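Long-range contact in urea carboxylase (Thermus thermophilus, PDB 3OEP), which is of uncertain function, being a homologue of KipI and KipA with cyclophilin-like domains, and is not the allophanate hydrolase it was once taken for: residues A[258-263]-A[379-384]. Numbering follows the deposited sequence.
Sequences ARLANR and RAFPQR. With SO4 (sulfate ion), chain E.
An extended linker, 379-384, runs past the outer side of helix 255-264 in the KipA-like part of the chain, on its way from strand 366-368 to strand 390-396, the first strand of a cyclophilin-like sheet. The helix turns Ala261 inward onto Ala294 and Ala335 of the sheet beneath, where a small methyl lets it sit close, and Leu260 outward to the linker. With CG anti to the backbone N (chi1 178°), Leu260 divides its two methyls between two linker residues. CD1 reaches Phe381, 3.6 Å from its CB and 3.7 Å from its CD2, so that it fits against the root of the aromatic side chain, oblique to the ring. CD2 lies against Gln383, 3.9 Å from its CG and as far from its OE1. A branched leucine suits this place because one residue can meet both neighbours.

Phe381 also has its CG anti to the backbone N, and the CD of Pro382 lies over one face of its ring, offset toward the rim. Glutamine suits position 383 because its chain, extended beyond CG, lays CG beside the leucine and carries the amide on to Gly295, where NE2 gives a hydrogen bond to the carbonyl O.

Two arginines meet near the C-terminal end of the helix. Arg263 extends from CG to NE and presents one edge of its positive guanidinium, well suited to an anion, to a sulfate ion, probably from the crystallisation liquor, in a nearly straight two-pronged grip: NE to O1 is 3.1 Å and NH2 to O2 is 2.8 Å. Ala269 N also bonds the sulfate. CB of Arg259 lies over one guanidinium face. Arg379, long enough to cross from the linker, bends at chi2 and chi3, and its NH1 lies 2.7 Å from the carbonyl O of Arg263, a weak hydrogen bond because its N-H...O angle is only 116°.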
loop_
_atom_site.group_PDB
_atom_site.type_symbol
_atom_site.label_atom_id
_atom_site.label_comp_id
_atom_site.label_asym_id
_atom_site.label_seq_id
_atom_site.Cartn_x
_atom_site.Cartn_y
_atom_site.Cartn_z
ATOM N N ALA A 258 -17.485 -3.113 -4.007
ATOM C CA ALA A 258 -17.031 -2.579 -5.292
ATOM C C ALA A 258 -17.480 -3.475 -6.444
ATOM O O ALA A 258 -17.988 -3.003 -7.468
ATOM C CB ALA A 258 -15.510 -2.425 -5.309
ATOM N N ARG A 259 -17.276 -4.777 -6.280
ATOM C CA ARG A 259 -17.668 -5.737 -7.301
ATOM C C ARG A 259 -19.177 -5.709 -7.555
ATOM O O ARG A 259 -19.606 -5.800 -8.705
ATOM C CB ARG A 259 -17.197 -7.144 -6.925
ATOM C CG ARG A 259 -15.683 -7.310 -7.034
ATOM C CD ARG A 259 -15.273 -8.777 -7.081
ATOM N NE ARG A 259 -15.321 -9.410 -5.766
ATOM C CZ ARG A 259 -14.348 -9.353 -4.856
ATOM N NH1 ARG A 259 -13.227 -8.677 -5.092
ATOM N NH2 ARG A 259 -14.501 -9.976 -3.691
ATOM N N LEU A 260 -19.968 -5.572 -6.488
ATOM C CA LEU A 260 -21.425 -5.495 -6.606
ATOM C C LEU A 260 -21.862 -4.269 -7.412
ATOM O O LEU A 260 -22.716 -4.374 -8.299
ATOM C CB LEU A 260 -22.091 -5.478 -5.223
ATOM C CG LEU A 260 -23.624 -5.361 -5.214
ATOM C CD1 LEU A 260 -24.247 -6.438 -6.080
ATOM C CD2 LEU A 260 -24.174 -5.423 -3.800
ATOM N N ALA A 261 -21.292 -3.111 -7.089
ATOM C CA ALA A 261 -21.583 -1.881 -7.826
ATOM C C ALA A 261 -21.318 -2.046 -9.324
ATOM O O ALA A 261 -22.161 -1.705 -10.149
ATOM C CB ALA A 261 -20.776 -0.710 -7.261
ATOM N N ASN A 262 -20.156 -2.593 -9.671
ATOM C CA ASN A 262 -19.817 -2.823 -11.075
ATOM C C ASN A 262 -20.750 -3.804 -11.761
ATOM O O ASN A 262 -21.168 -3.581 -12.895
ATOM C CB ASN A 262 -18.369 -3.298 -11.220
ATOM C CG ASN A 262 -17.397 -2.146 -11.393
ATOM O OD1 ASN A 262 -17.735 -1.123 -11.991
ATOM N ND2 ASN A 262 -16.181 -2.308 -10.875
ATOM N N ARG A 263 -21.078 -4.890 -11.074
ATOM C CA ARG A 263 -21.948 -5.904 -11.652
ATOM C C ARG A 263 -23.369 -5.388 -11.896
ATOM O O ARG A 263 -24.016 -5.785 -12.872
ATOM C CB ARG A 263 -21.939 -7.161 -10.788
ATOM C CG ARG A 263 -20.651 -7.959 -10.982
ATOM C CD ARG A 263 -20.418 -8.955 -9.870
ATOM N NE ARG A 263 -19.200 -9.739 -10.091
ATOM C CZ ARG A 263 -18.538 -10.403 -9.143
ATOM N NH1 ARG A 263 -18.951 -10.387 -7.878
ATOM N NH2 ARG A 263 -17.440 -11.083 -9.462
ATOM N N ARG A 379 -31.662 -2.212 -11.507
ATOM C CA ARG A 379 -31.241 -3.508 -10.982
ATOM C C ARG A 379 -30.993 -3.363 -9.490
ATOM O O ARG A 379 -30.640 -2.286 -9.019
ATOM C CB ARG A 379 -29.957 -4.006 -11.637
ATOM C CG ARG A 379 -30.075 -4.408 -13.094
ATOM C CD ARG A 379 -29.210 -5.636 -13.397
ATOM N NE ARG A 379 -28.680 -5.618 -14.763
ATOM C CZ ARG A 379 -27.386 -5.588 -15.097
ATOM N NH1 ARG A 379 -26.427 -5.588 -14.176
ATOM N NH2 ARG A 379 -27.044 -5.570 -16.381
ATOM N N ALA A 380 -31.179 -4.451 -8.750
ATOM C CA ALA A 380 -30.859 -4.458 -7.327
ATOM C C ALA A 380 -30.422 -5.847 -6.898
ATOM O O ALA A 380 -30.953 -6.848 -7.377
ATOM C CB ALA A 380 -32.051 -3.991 -6.501
ATOM N N PHE A 381 -29.443 -5.891 -5.997
ATOM C CA PHE A 381 -28.963 -7.142 -5.410
ATOM C C PHE A 381 -28.820 -6.915 -3.907
ATOM O O PHE A 381 -28.407 -5.834 -3.487
ATOM C CB PHE A 381 -27.623 -7.541 -6.030
ATOM C CG PHE A 381 -27.175 -8.932 -5.675
ATOM C CD1 PHE A 381 -27.589 -10.025 -6.430
ATOM C CD2 PHE A 381 -26.343 -9.152 -4.583
ATOM C CE1 PHE A 381 -27.179 -11.317 -6.101
ATOM C CE2 PHE A 381 -25.929 -10.435 -4.247
ATOM C CZ PHE A 381 -26.348 -11.520 -5.008
ATOM N N PRO A 382 -29.161 -7.924 -3.085
ATOM C CA PRO A 382 -29.090 -7.700 -1.647
ATOM C C PRO A 382 -27.650 -7.574 -1.161
ATOM O O PRO A 382 -26.778 -8.318 -1.608
ATOM C CB PRO A 382 -29.744 -8.960 -1.067
ATOM C CG PRO A 382 -29.474 -10.009 -2.096
ATOM C CD PRO A 382 -29.641 -9.284 -3.399
ATOM N N GLN A 383 -27.400 -6.625 -0.270
ATOM C CA GLN A 383 -26.102 -6.540 0.379
ATOM C C GLN A 383 -26.142 -7.329 1.666
ATOM O O GLN A 383 -27.152 -7.325 2.370
ATOM C CB GLN A 383 -25.745 -5.098 0.709
ATOM C CG GLN A 383 -25.718 -4.188 -0.478
ATOM C CD GLN A 383 -24.858 -2.968 -0.226
ATOM O OE1 GLN A 383 -24.033 -2.603 -1.058
ATOM N NE2 GLN A 383 -25.031 -2.348 0.937
ATOM N N ARG A 384 -25.034 -7.986 1.984
ATOM C CA ARG A 384 -24.869 -8.593 3.296
ATOM C C ARG A 384 -24.992 -7.497 4.360
ATOM O O ARG A 384 -24.541 -6.367 4.143
ATOM C CB ARG A 384 -23.513 -9.304 3.395
ATOM C CG ARG A 384 -22.305 -8.392 3.283
ATOM C CD ARG A 384 -20.988 -9.165 3.164
ATOM N NE ARG A 384 -20.829 -9.844 1.879
ATOM C CZ ARG A 384 -19.677 -10.326 1.409
ATOM N NH1 ARG A 384 -18.550 -10.207 2.106
ATOM N NH2 ARG A 384 -19.646 -10.927 0.223
HETATM S S SO4 E . -16.928 -10.510 -13.275
HETATM O O1 SO4 E . -18.166 -9.776 -13.022
HETATM O O2 SO4 E . -16.398 -11.018 -12.009
HETATM O O3 SO4 E . -15.940 -9.633 -13.902
HETATM O O4 SO4 E . -17.212 -11.633 -14.166
#